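Local coordinates for glutathione S-transferase family protein (Pseudomonas putida, PDB 3LXZ), which probably conjugates reduced glutathione to a wide range of exogenous and endogenous hydrophobic electrophiles, at residues 3-9 / 28-34; 10-14 / 102-106; 13-17 / 63-67; 18-23 / 195-201; 93-98 / 154-159. One frame throughout, in Å; residues are numbered along the deposited sequence.

The N-terminal residues illustrate how one helix can serve several contacts at once. Interaction 1 closes first, pairing strands 3-7 and 28-32 across helix 12-23. Interactions 2, 3 and 4 all open within that short loop, along the helix and the residues leading into it, and so cross interaction 1; interactions 2 and 3 share Y13 and Y14. Interaction 3 closes next, at helix 63-73, completing ties within the thioredoxin-like domain. Interaction 5 then opens on helix 84-106, and interaction 2 crosses it by closing further along that helix. Interaction 5 joins two helices of the C-terminal domain, enclosed by interaction 4, whose closure at 195-201 brings the last helix back to helix 12-23.

Interaction 1 (3-9 / 28-34); sequences LKLYGFS and FEEVTFY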
# COMPACT_ATOMS: atom_id res chain seq x y z
N LEU A 3 23.16 -8.98 -4.21
CA LEU A 3 22.11 -8.02 -3.82
C LEU A 3 22.67 -6.89 -2.98
O LEU A 3 23.51 -7.11 -2.08
CB LEU A 3 21.00 -8.71 -3.01
CG LEU A 3 20.17 -9.80 -3.68
CD1 LEU A 3 19.21 -10.34 -2.64
CD2 LEU A 3 19.43 -9.29 -4.90
N LYS A 4 22.20 -5.68 -3.24
CA LYS A 4 22.59 -4.53 -2.45
C LYS A 4 21.31 -3.90 -1.90
O LYS A 4 20.35 -3.73 -2.64
CB LYS A 4 23.32 -3.49 -3.29
CG LYS A 4 24.61 -3.93 -4.01
CD LYS A 4 25.27 -2.66 -4.63
CE LYS A 4 26.70 -2.86 -5.11
NZ LYS A 4 26.94 -4.18 -5.77
N LEU A 5 21.31 -3.55 -0.62
CA LEU A 5 20.17 -2.88 -0.02
C LEU A 5 20.52 -1.43 0.28
O LEU A 5 21.36 -1.16 1.14
CB LEU A 5 19.77 -3.59 1.28
CG LEU A 5 18.49 -3.07 1.94
CD1 LEU A 5 17.25 -3.26 1.01
CD2 LEU A 5 18.32 -3.83 3.24
N TYR A 6 19.87 -0.49 -0.43
CA TYR A 6 20.09 0.92 -0.21
C TYR A 6 19.14 1.39 0.87
O TYR A 6 17.92 1.21 0.74
CB TYR A 6 19.78 1.75 -1.47
CG TYR A 6 20.82 1.65 -2.57
CD1 TYR A 6 21.18 0.41 -3.09
CD2 TYR A 6 21.41 2.79 -3.11
CE1 TYR A 6 22.12 0.31 -4.10
CE2 TYR A 6 22.35 2.69 -4.13
CZ TYR A 6 22.69 1.44 -4.62
OH TYR A 6 23.61 1.32 -5.65
N GLY A 7 19.68 2.01 1.91
CA GLY A 7 18.83 2.66 2.91
C GLY A 7 19.67 3.10 4.10
O GLY A 7 20.85 3.44 3.96
N PHE A 8 19.06 3.14 5.26
CA PHE A 8 19.81 3.50 6.44
C PHE A 8 19.19 2.79 7.62
O PHE A 8 18.00 2.55 7.63
CB PHE A 8 19.88 5.03 6.60
CG PHE A 8 18.53 5.73 6.76
CD1 PHE A 8 17.72 6.01 5.64
CD2 PHE A 8 18.10 6.12 8.02
CE1 PHE A 8 16.50 6.66 5.81
CE2 PHE A 8 16.88 6.78 8.20
CZ PHE A 8 16.07 7.05 7.09
N SER A 9 20.02 2.43 8.60
CA SER A 9 19.56 1.57 9.68
C SER A 9 18.62 2.22 10.67
O SER A 9 18.14 1.55 11.57
CB SER A 9 20.77 0.96 10.39
OG SER A 9 21.36 0.01 9.54
N PHE A 28 24.13 -9.99 1.37
CA PHE A 28 23.76 -8.68 0.87
C PHE A 28 24.74 -7.60 1.31
O PHE A 28 25.37 -7.71 2.35
CB PHE A 28 22.34 -8.30 1.31
CG PHE A 28 22.16 -8.14 2.79
CD1 PHE A 28 21.99 -9.25 3.62
CD2 PHE A 28 22.11 -6.86 3.37
CE1 PHE A 28 21.82 -9.11 4.99
CE2 PHE A 28 21.94 -6.70 4.74
CZ PHE A 28 21.78 -7.83 5.56
N GLU A 29 24.82 -6.54 0.53
CA GLU A 29 25.68 -5.42 0.85
C GLU A 29 24.80 -4.23 1.20
O GLU A 29 23.80 -3.96 0.51
CB GLU A 29 26.61 -5.13 -0.34
CG GLU A 29 27.50 -3.90 -0.21
CD GLU A 29 28.20 -3.53 -1.54
OE1 GLU A 29 28.26 -4.38 -2.47
OE2 GLU A 29 28.68 -2.38 -1.65
N GLU A 30 25.13 -3.54 2.28
CA GLU A 30 24.39 -2.37 2.71
C GLU A 30 25.01 -1.12 2.13
O GLU A 30 26.22 -0.96 2.19
CB GLU A 30 24.38 -2.28 4.23
CG GLU A 30 23.69 -3.47 4.90
CD GLU A 30 23.57 -3.30 6.37
OE1 GLU A 30 24.31 -4.00 7.10
OE2 GLU A 30 22.77 -2.45 6.83
N VAL A 31 24.18 -0.26 1.54
CA VAL A 31 24.61 1.03 0.99
C VAL A 31 23.84 2.15 1.67
O VAL A 31 22.61 2.16 1.62
CB VAL A 31 24.34 1.12 -0.55
CG1 VAL A 31 24.77 2.47 -1.10
CG2 VAL A 31 25.03 -0.03 -1.31
N THR A 32 24.55 3.08 2.32
CA THR A 32 23.93 4.22 3.00
C THR A 32 23.28 5.14 1.95
O THR A 32 23.95 5.59 1.01
CB THR A 32 24.95 5.00 3.87
OG1 THR A 32 25.62 4.07 4.74
CG2 THR A 32 24.26 6.07 4.76
N PHE A 33 22.00 5.43 2.14
CA PHE A 33 21.14 6.11 1.16
C PHE A 33 19.91 6.58 1.94
O PHE A 33 19.25 5.79 2.60
CB PHE A 33 20.72 5.15 0.03
CG PHE A 33 19.68 5.73 -0.92
CD1 PHE A 33 20.03 6.66 -1.91
CD2 PHE A 33 18.37 5.32 -0.83
CE1 PHE A 33 19.05 7.18 -2.80
CE2 PHE A 33 17.40 5.84 -1.71
CZ PHE A 33 17.75 6.77 -2.69
N TYR A 34 19.64 7.88 1.91
CA TYR A 34 18.55 8.42 2.71
C TYR A 34 17.33 8.81 1.85
O TYR A 34 16.35 9.36 2.38
CB TYR A 34 19.04 9.65 3.45
CG TYR A 34 20.12 9.38 4.47
CD1 TYR A 34 19.80 8.78 5.71
CD2 TYR A 34 21.45 9.71 4.21
CE1 TYR A 34 20.81 8.54 6.68
CE2 TYR A 34 22.46 9.49 5.15
CZ TYR A 34 22.13 8.90 6.38
OH TYR A 34 23.16 8.70 7.31
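Parallel strands often exchange backbone bonds in a staggered ladder, and 3-9 with 28-34 is a clear case, the strand axes 4.6 Å apart and 26° from parallel. F28 enters with its side chain on the same face as L5, where it meets L21 of helix 12-23. E29 N donates to L3 O (3.0 Å) and E29 O accepts from L5 N (2.8 Å), while its OE1 forms a long salt bridge with K4 NZ at 3.6 Å. E30 turns to the helix face, toward Y14 and K18. V31 repeats the pattern, N to L5 O at 3.0 Å and O from G7 N at 2.9 Å, and its CB sits 4.0 Å above the Y6 ring centroid as a CH-pi contact. After T32, F33 N reaches G7 O (2.9 Å) and its ring face receives the edge of Y6. Y34 CD1 lies 3.5 Å from F8 CD1, over the F8 ring. Linked through helix 12-23, the strands form the beta-alpha-beta unit that opens the thioredoxin-like domain of glutathione transferases.

Interaction 2 (10-14 / 102-106); sequences VSNYY and ELPAR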
# COMPACT_ATOMS: atom_id res chain seq x y z
N VAL A 10 18.35 3.51 10.52
CA VAL A 10 17.33 4.12 11.37
C VAL A 10 15.94 3.89 10.71
O VAL A 10 14.91 4.00 11.40
CB VAL A 10 17.64 5.61 11.65
CG1 VAL A 10 16.53 6.28 12.52
CG2 VAL A 10 19.01 5.77 12.34
N SER A 11 15.92 3.55 9.42
CA SER A 11 14.64 3.39 8.69
C SER A 11 13.95 2.07 9.04
O SER A 11 14.52 1.00 8.81
CB SER A 11 14.82 3.45 7.17
OG SER A 11 13.62 2.96 6.56
N ASN A 12 12.73 2.16 9.58
CA ASN A 12 11.96 0.95 9.87
C ASN A 12 11.68 0.07 8.63
O ASN A 12 11.87 -1.15 8.68
CB ASN A 12 10.68 1.28 10.65
CG ASN A 12 9.67 2.12 9.85
OD1 ASN A 12 10.04 2.93 9.00
ND2 ASN A 12 8.39 1.91 10.14
N TYR A 13 11.32 0.69 7.50
CA TYR A 13 11.08 -0.07 6.27
C TYR A 13 12.38 -0.75 5.79
O TYR A 13 12.34 -1.86 5.28
CB TYR A 13 10.55 0.87 5.18
CG TYR A 13 9.10 1.26 5.33
CD1 TYR A 13 8.08 0.38 4.97
CD2 TYR A 13 8.74 2.54 5.79
CE1 TYR A 13 6.74 0.74 5.09
CE2 TYR A 13 7.40 2.92 5.91
CZ TYR A 13 6.41 2.03 5.56
OH TYR A 13 5.09 2.39 5.68
N TYR A 14 13.52 -0.10 5.98
CA TYR A 14 14.81 -0.72 5.63
C TYR A 14 15.04 -1.93 6.54
O TYR A 14 15.45 -3.00 6.07
CB TYR A 14 15.93 0.31 5.81
CG TYR A 14 17.38 -0.18 5.60
CD1 TYR A 14 17.95 -0.21 4.33
CD2 TYR A 14 18.19 -0.52 6.70
CE1 TYR A 14 19.31 -0.58 4.14
CE2 TYR A 14 19.56 -0.91 6.53
CZ TYR A 14 20.10 -0.94 5.26
OH TYR A 14 21.41 -1.33 5.10
N GLU A 102 1.24 1.94 10.15
CA GLU A 102 2.50 2.63 9.90
C GLU A 102 2.35 4.06 9.32
O GLU A 102 2.91 5.01 9.85
CB GLU A 102 3.42 1.78 9.03
CG GLU A 102 4.96 2.13 9.28
CD GLU A 102 5.45 3.48 8.74
OE1 GLU A 102 4.96 3.95 7.68
OE2 GLU A 102 6.38 4.04 9.37
N LEU A 103 1.58 4.21 8.23
CA LEU A 103 1.41 5.52 7.60
C LEU A 103 0.75 6.54 8.51
O LEU A 103 1.27 7.66 8.64
CB LEU A 103 0.69 5.45 6.25
CG LEU A 103 1.45 4.64 5.15
CD1 LEU A 103 0.69 4.82 3.84
CD2 LEU A 103 2.91 5.08 5.02
N PRO A 104 -0.35 6.18 9.19
CA PRO A 104 -0.85 7.21 10.10
C PRO A 104 0.13 7.57 11.24
O PRO A 104 0.22 8.74 11.60
CB PRO A 104 -2.14 6.63 10.67
CG PRO A 104 -2.24 5.27 10.21
CD PRO A 104 -1.21 4.98 9.16
N ALA A 105 0.81 6.60 11.83
CA ALA A 105 1.82 6.93 12.84
C ALA A 105 2.90 7.85 12.29
O ALA A 105 3.35 8.79 12.99
CB ALA A 105 2.43 5.68 13.43
N ARG A 106 3.32 7.59 11.04
CA ARG A 106 4.37 8.34 10.35
C ARG A 106 4.03 9.84 10.29
O ARG A 106 4.93 10.68 10.35
CB ARG A 106 4.65 7.74 8.97
CG ARG A 106 5.71 8.44 8.09
CD ARG A 106 6.10 7.54 6.89
NE ARG A 106 6.92 6.39 7.33
CZ ARG A 106 8.24 6.47 7.55
NH1 ARG A 106 8.92 5.41 7.97
NH2 ARG A 106 8.88 7.62 7.37
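Glutathione transferases consist of a thioredoxin-like domain and an all-helical one, and a polar cluster bridges the two here, where the start of helix 12-23 faces the C-terminal end of helix 84-106. Y13 gives up the largest area. Its CA-CB bond points toward 102-106, its ring extends across the gap, and OH donates to E102 OE1 at 2.5 Å, a short bond; L103 CD2 packs 3.5 Å from the same OH. E102 is the acceptor on which the cluster turns. While OE1 takes the tyrosine, E102 OE2 takes N12 ND2 at 3.0 Å, and within its own helix the carboxylate forms a salt bridge with R106, whose NE lies 3.1 Å from E102 OE1. N12, third by buried area, also gives ND2 to the backbone oxygen of F161 on helix 154-174, so its amide links three helices. Each segment holds a residue of the glutathione site: S11 and R106 bind the tripeptide in this protein, although none occupies this chain. S11 also serves as N-cap of helix 12-23, its OG accepting from Y14 N at 3.1 Å. R106 NH1, meanwhile, comes to 3.6 Å from Y13 CE2, near the plane of the tyrosine ring.

Interaction 3 (13-17 / 63-67); sequences YYNMV and TSVIL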
# COMPACT_ATOMS: atom_id res chain seq x y z
N TYR A 13 11.32 0.69 7.50
CA TYR A 13 11.08 -0.07 6.27
C TYR A 13 12.38 -0.75 5.79
O TYR A 13 12.34 -1.86 5.28
CB TYR A 13 10.55 0.87 5.18
CG TYR A 13 9.10 1.26 5.33
CD1 TYR A 13 8.08 0.38 4.97
CD2 TYR A 13 8.74 2.54 5.79
CE1 TYR A 13 6.74 0.74 5.09
CE2 TYR A 13 7.40 2.92 5.91
CZ TYR A 13 6.41 2.03 5.56
OH TYR A 13 5.09 2.39 5.68
N TYR A 14 13.52 -0.10 5.98
CA TYR A 14 14.81 -0.72 5.63
C TYR A 14 15.04 -1.93 6.54
O TYR A 14 15.45 -3.00 6.07
CB TYR A 14 15.93 0.31 5.81
CG TYR A 14 17.38 -0.18 5.60
CD1 TYR A 14 17.95 -0.21 4.33
CD2 TYR A 14 18.19 -0.52 6.70
CE1 TYR A 14 19.31 -0.58 4.14
CE2 TYR A 14 19.56 -0.91 6.53
CZ TYR A 14 20.10 -0.94 5.26
OH TYR A 14 21.41 -1.33 5.10
N ASN A 15 14.78 -1.75 7.83
CA ASN A 15 15.03 -2.83 8.79
C ASN A 15 14.19 -4.09 8.54
O ASN A 15 14.64 -5.22 8.77
CB ASN A 15 14.95 -2.31 10.24
CG ASN A 15 16.19 -1.51 10.63
OD1 ASN A 15 17.28 -1.74 10.09
ND2 ASN A 15 16.03 -0.59 11.57
N MSE A 16 12.98 -3.89 8.02
CA MSE A 16 12.12 -4.99 7.60
C MSE A 16 12.76 -5.83 6.50
O MSE A 16 12.79 -7.05 6.62
CB MSE A 16 10.75 -4.44 7.15
CG MSE A 16 9.87 -3.79 8.23
SE MSE A 16 8.41 -2.91 7.23
CE MSE A 16 7.98 -1.37 8.42
N VAL A 17 13.29 -5.20 5.45
CA VAL A 17 13.99 -5.97 4.43
C VAL A 17 15.24 -6.63 5.00
O VAL A 17 15.49 -7.81 4.73
CB VAL A 17 14.28 -5.14 3.20
CG1 VAL A 17 15.00 -6.01 2.14
CG2 VAL A 17 12.91 -4.65 2.63
N THR A 63 9.11 -1.51 0.33
CA THR A 63 9.36 -2.73 1.13
C THR A 63 8.45 -3.90 0.74
O THR A 63 8.94 -5.04 0.54
CB THR A 63 9.27 -2.42 2.66
OG1 THR A 63 10.44 -1.66 3.03
CG2 THR A 63 9.21 -3.70 3.50
N SER A 64 7.15 -3.65 0.64
CA SER A 64 6.23 -4.75 0.33
C SER A 64 6.63 -5.43 -0.98
O SER A 64 6.62 -6.66 -1.07
CB SER A 64 4.78 -4.29 0.29
OG SER A 64 4.58 -3.37 -0.75
N VAL A 65 6.98 -4.63 -2.00
CA VAL A 65 7.38 -5.15 -3.32
C VAL A 65 8.70 -5.93 -3.24
O VAL A 65 8.83 -7.07 -3.78
CB VAL A 65 7.51 -3.98 -4.34
CG1 VAL A 65 8.20 -4.44 -5.68
CG2 VAL A 65 6.15 -3.34 -4.58
N ILE A 66 9.67 -5.32 -2.56
CA ILE A 66 10.99 -5.92 -2.35
C ILE A 66 10.89 -7.30 -1.66
O ILE A 66 11.51 -8.30 -2.10
CB ILE A 66 11.92 -4.97 -1.59
CG1 ILE A 66 12.29 -3.81 -2.48
CG2 ILE A 66 13.18 -5.68 -1.13
CD1 ILE A 66 12.75 -2.55 -1.68
N LEU A 67 10.09 -7.36 -0.60
CA LEU A 67 9.94 -8.61 0.15
C LEU A 67 9.34 -9.73 -0.72
O LEU A 67 9.78 -10.90 -0.66
CB LEU A 67 9.09 -8.41 1.43
CG LEU A 67 9.66 -7.50 2.51
CD1 LEU A 67 8.62 -7.29 3.61
CD2 LEU A 67 10.90 -8.21 3.05
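This is a buried, nearly parallel helix-helix contact on one flank of the N-terminal domain, joining helix 12-23 to helix 63-73. The two short segments run only 9° apart in direction with axes 9.8 Å from each other, and the nearest CA pairs, Y13 with T63 at 6.0 Å and V17 with L67 at 6.5 Å, lie one helical turn apart. T63 fills the gap at the first of these: its OG1 donates to Y13 O at 3.0 Å, an oxygen whose bond to V17 N within the helix is weak at 3.5 Å. Side by side, these helices pack against one face of the sheet in the thioredoxin-like fold, and T63 is itself a glutathione-binding residue. Beyond it the contact turns apolar. V17 CG1 meets I66 CG2 at 3.8 Å, and V17 CG2 meets L67 CD2 at 4.1 Å. Selenomethionine M16 brings SE to 3.9 Å from T63 CG2, while S64 and V65 pack on K95 and A88 of the second subunit.

Interaction 4 (18-23 / 195-201); sequences KLALLE and NPHMPRI
L22 (m,t) lays its CB over the face of the H197 imidazole, 4.0 Å from the ring centroid and 24° off the normal, a CH-pi contact at the closest CA pair (L22 to H197, 6.7 Å). Segment 18-23 is regular helix. Residues 195-198 form a type I beta turn in which N195 (phi/psi -61/136, chi1 t) also makes an Asx turn, OD1 accepting from H197 N at 2.7 Å, and helix 198-218 follows. H197 takes chi1 m with chi2 -76°. L19, in the t,p rotamer, wedges between the turn and the helix: its CD1 is 3.7 Å from both H197 CB and I201 (m,t) CD1, its CD2 3.8 Å from CE of selenomethionine M198. This joins helix 12-23 of the thioredoxin-like domain to the last helix of the all-helical domain, part of the interdomain seam of the glutathione transferase fold. At one end N195 ND2 donates to E23 (t,p) OE1 at 2.9 Å, while E23 OE2 bridges to K77. At the other, fully extended K18 brings NZ to 4.3 Å from R200 NE; D204 and E30 form salt bridges with both of these cations. A water, 2.9 Å from each, accepts from K18 NZ and donates to I201 O.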
# COMPACT_ATOMS: atom_id res chain seq x y z
N LYS A 18 16.01 -5.87 5.77
CA LYS A 18 17.24 -6.37 6.38
C LYS A 18 16.98 -7.63 7.22
O LYS A 18 17.71 -8.64 7.07
CB LYS A 18 17.90 -5.26 7.19
CG LYS A 18 19.20 -5.62 7.91
CD LYS A 18 19.91 -4.31 8.31
CE LYS A 18 21.19 -4.53 9.12
NZ LYS A 18 21.73 -3.21 9.56
N LEU A 19 15.93 -7.61 8.05
CA LEU A 19 15.60 -8.81 8.82
C LEU A 19 15.26 -9.99 7.93
O LEU A 19 15.65 -11.12 8.23
CB LEU A 19 14.48 -8.54 9.83
CG LEU A 19 14.14 -9.65 10.83
CD1 LEU A 19 15.40 -10.15 11.57
CD2 LEU A 19 13.11 -9.10 11.80
N ALA A 20 14.52 -9.75 6.82
CA ALA A 20 14.11 -10.83 5.92
C ALA A 20 15.37 -11.48 5.34
O ALA A 20 15.47 -12.71 5.31
CB ALA A 20 13.22 -10.29 4.78
N LEU A 21 16.31 -10.65 4.90
CA LEU A 21 17.56 -11.14 4.29
C LEU A 21 18.36 -11.93 5.32
O LEU A 21 18.91 -12.98 5.00
CB LEU A 21 18.40 -9.98 3.72
CG LEU A 21 17.79 -9.26 2.50
CD1 LEU A 21 18.48 -7.95 2.22
CD2 LEU A 21 17.84 -10.15 1.29
N LEU A 22 18.43 -11.43 6.55
CA LEU A 22 19.19 -12.11 7.63
C LEU A 22 18.51 -13.44 8.03
O LEU A 22 19.19 -14.46 8.23
CB LEU A 22 19.34 -11.17 8.83
CG LEU A 22 20.39 -10.07 8.74
CD1 LEU A 22 20.15 -9.03 9.80
CD2 LEU A 22 21.84 -10.63 8.84
N GLU A 23 17.17 -13.43 8.10
CA GLU A 23 16.40 -14.59 8.51
C GLU A 23 16.60 -15.69 7.48
O GLU A 23 16.74 -16.88 7.81
CB GLU A 23 14.92 -14.22 8.67
CG GLU A 23 14.03 -15.32 9.28
CD GLU A 23 14.40 -15.70 10.73
OE1 GLU A 23 14.76 -14.82 11.53
OE2 GLU A 23 14.31 -16.90 11.06
N ASN A 195 14.26 -12.37 18.39
CA ASN A 195 14.82 -12.94 17.17
C ASN A 195 16.34 -12.79 17.22
O ASN A 195 16.84 -11.74 17.63
CB ASN A 195 14.25 -12.20 15.96
CG ASN A 195 14.83 -12.70 14.66
OD1 ASN A 195 15.99 -12.45 14.34
ND2 ASN A 195 14.01 -13.39 13.90
N PRO A 196 17.07 -13.84 16.85
CA PRO A 196 18.54 -13.86 16.94
C PRO A 196 19.25 -12.77 16.13
O PRO A 196 20.40 -12.46 16.40
CB PRO A 196 18.93 -15.24 16.40
CG PRO A 196 17.68 -15.86 15.87
CD PRO A 196 16.53 -15.17 16.51
N HIS A 197 18.55 -12.20 15.14
CA HIS A 197 19.15 -11.17 14.28
C HIS A 197 18.84 -9.77 14.78
O HIS A 197 19.40 -8.79 14.27
CB HIS A 197 18.72 -11.36 12.81
CG HIS A 197 18.99 -12.73 12.27
ND1 HIS A 197 20.25 -13.15 11.90
CD2 HIS A 197 18.17 -13.78 12.04
CE1 HIS A 197 20.19 -14.40 11.47
NE2 HIS A 197 18.94 -14.81 11.55
N MSE A 198 17.97 -9.66 15.79
CA MSE A 198 17.57 -8.37 16.29
C MSE A 198 18.73 -7.60 16.94
O MSE A 198 18.85 -6.39 16.70
CB MSE A 198 16.34 -8.49 17.22
CG MSE A 198 15.66 -7.21 17.53
SE MSE A 198 14.87 -6.38 15.90
CE MSE A 198 13.87 -7.86 15.26
N PRO A 199 19.60 -8.29 17.74
CA PRO A 199 20.71 -7.49 18.29
C PRO A 199 21.53 -6.72 17.22
O PRO A 199 21.83 -5.54 17.42
CB PRO A 199 21.57 -8.54 19.04
CG PRO A 199 20.55 -9.59 19.48
CD PRO A 199 19.51 -9.63 18.35
N ARG A 200 21.85 -7.38 16.11
CA ARG A 200 22.56 -6.75 14.99
C ARG A 200 21.78 -5.57 14.37
O ARG A 200 22.34 -4.52 14.10
CB ARG A 200 22.89 -7.80 13.94
CG ARG A 200 22.96 -7.31 12.50
CD ARG A 200 24.38 -7.02 12.05
NE ARG A 200 24.38 -6.39 10.72
CZ ARG A 200 24.57 -7.03 9.56
NH1 ARG A 200 24.78 -8.35 9.52
NH2 ARG A 200 24.54 -6.34 8.42
N ILE A 201 20.47 -5.75 14.18
CA ILE A 201 19.65 -4.66 13.67
C ILE A 201 19.65 -3.46 14.59
O ILE A 201 19.81 -2.32 14.15
CB ILE A 201 18.23 -5.15 13.34
CG1 ILE A 201 18.29 -5.91 12.03
CG2 ILE A 201 17.30 -3.95 13.18
CD1 ILE A 201 17.18 -6.93 11.86
O HOH W 1 19.69 -2.15 11.30

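Interaction 5 (93-98 / 154-159); sequences LLKEIE and LADLMF
Two helices of the C-terminal bundle, 84-106 and 154-174, run alongside each other here: segments 93-98 and 154-159 are helical, their axes 8.6 Å apart and 12° from parallel. Small A155 permits the close approach, with its CA 4.4 Å from that of L94. Selenomethionine M158 contributes the largest area; in the t,p,p rotamer its chain folds so that CG lies 3.6 Å from I97 CG2 and CE 3.7 Å from L94 CD2. L94 is t,t, with CD1 3.9 Å from L154 CB (L154 m,t). I97, m with chi2 160°, points at the partner and sets CD1 3.9 Å from F159 CB; F159, chi1 t, leads its ring away toward helix 183-193. L93 CB touches A155 CB at 4.1 Å. E98 is extended (t,t), OE1 3.6 Å from M158 CE, and pairs with K95 of the second subunit. With no hydrogen bond between the segments, their cohesion rests on close apolar fit.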
# COMPACT_ATOMS: atom_id res chain seq x y z
N LEU A 93 -2.80 -8.84 5.63
CA LEU A 93 -2.33 -8.35 6.91
C LEU A 93 -1.13 -7.37 6.84
O LEU A 93 -1.12 -6.31 7.51
CB LEU A 93 -1.99 -9.55 7.83
CG LEU A 93 -3.26 -10.25 8.35
CD1 LEU A 93 -2.94 -11.68 8.84
CD2 LEU A 93 -3.95 -9.48 9.48
N LEU A 94 -0.13 -7.71 6.02
CA LEU A 94 1.00 -6.80 5.82
C LEU A 94 0.52 -5.42 5.31
O LEU A 94 0.93 -4.37 5.82
CB LEU A 94 2.03 -7.39 4.84
CG LEU A 94 3.34 -6.60 4.65
CD1 LEU A 94 4.37 -7.58 4.15
CD2 LEU A 94 3.22 -5.45 3.59
N LYS A 95 -0.36 -5.44 4.31
CA LYS A 95 -0.92 -4.20 3.74
C LYS A 95 -1.69 -3.39 4.78
O LYS A 95 -1.60 -2.14 4.82
CB LYS A 95 -1.87 -4.49 2.58
CG LYS A 95 -2.18 -3.25 1.74
CD LYS A 95 -3.00 -3.58 0.52
CE LYS A 95 -3.35 -2.27 -0.29
NZ LYS A 95 -2.22 -1.95 -1.20
N GLU A 96 -2.49 -4.08 5.59
CA GLU A 96 -3.27 -3.39 6.62
C GLU A 96 -2.36 -2.71 7.63
O GLU A 96 -2.65 -1.60 8.10
CB GLU A 96 -4.24 -4.33 7.35
CG GLU A 96 -5.39 -4.73 6.45
CD GLU A 96 -6.19 -5.95 6.88
OE1 GLU A 96 -5.77 -6.78 7.76
OE2 GLU A 96 -7.27 -6.07 6.28
N ILE A 97 -1.30 -3.39 8.03
CA ILE A 97 -0.40 -2.79 9.01
C ILE A 97 0.26 -1.57 8.40
O ILE A 97 0.32 -0.51 9.02
CB ILE A 97 0.62 -3.81 9.58
CG1 ILE A 97 -0.09 -4.89 10.37
CG2 ILE A 97 1.58 -3.08 10.50
CD1 ILE A 97 0.80 -6.18 10.53
N GLU A 98 0.72 -1.70 7.17
CA GLU A 98 1.33 -0.58 6.47
C GLU A 98 0.39 0.62 6.34
O GLU A 98 0.73 1.69 6.79
CB GLU A 98 1.89 -1.00 5.09
CG GLU A 98 2.55 0.15 4.31
CD GLU A 98 3.16 -0.32 3.00
OE1 GLU A 98 3.28 -1.56 2.79
OE2 GLU A 98 3.51 0.56 2.17
N LEU A 154 6.21 -12.67 6.30
CA LEU A 154 6.39 -11.27 5.98
C LEU A 154 5.57 -10.30 6.81
O LEU A 154 6.03 -9.20 7.16
CB LEU A 154 6.09 -11.03 4.48
CG LEU A 154 6.83 -11.94 3.51
CD1 LEU A 154 6.39 -11.65 2.05
CD2 LEU A 154 8.35 -11.84 3.63
N ALA A 155 4.34 -10.67 7.11
CA ALA A 155 3.52 -9.76 7.89
C ALA A 155 4.10 -9.48 9.28
O ALA A 155 3.86 -8.39 9.82
CB ALA A 155 2.08 -10.28 8.01
N ASP A 156 4.87 -10.43 9.84
CA ASP A 156 5.50 -10.19 11.15
C ASP A 156 6.61 -9.16 11.10
O ASP A 156 6.88 -8.52 12.10
CB ASP A 156 6.03 -11.51 11.72
CG ASP A 156 4.92 -12.47 11.98
OD1 ASP A 156 4.09 -12.16 12.89
OD2 ASP A 156 4.84 -13.50 11.28
N LEU A 157 7.29 -9.06 9.95
CA LEU A 157 8.28 -8.03 9.72
C LEU A 157 7.64 -6.64 9.71
O LEU A 157 8.11 -5.73 10.39
CB LEU A 157 9.09 -8.30 8.44
CG LEU A 157 9.62 -9.75 8.24
CD1 LEU A 157 10.39 -9.90 6.91
CD2 LEU A 157 10.45 -10.21 9.45
N MSE A 158 6.55 -6.46 8.96
CA MSE A 158 5.86 -5.17 8.98
C MSE A 158 5.30 -4.89 10.38
O MSE A 158 5.36 -3.75 10.86
CB MSE A 158 4.74 -5.19 7.93
CG MSE A 158 3.87 -3.95 7.83
SE MSE A 158 4.76 -2.39 7.11
CE MSE A 158 5.40 -2.98 5.35
N PHE A 159 4.76 -5.90 11.04
CA PHE A 159 4.29 -5.74 12.43
C PHE A 159 5.40 -5.26 13.38
O PHE A 159 5.24 -4.30 14.09
CB PHE A 159 3.74 -7.07 12.93
CG PHE A 159 3.40 -7.07 14.42
CD1 PHE A 159 2.11 -6.74 14.85
CD2 PHE A 159 4.36 -7.41 15.37
CE1 PHE A 159 1.78 -6.73 16.21
CE2 PHE A 159 4.03 -7.44 16.75
CZ PHE A 159 2.76 -7.07 17.16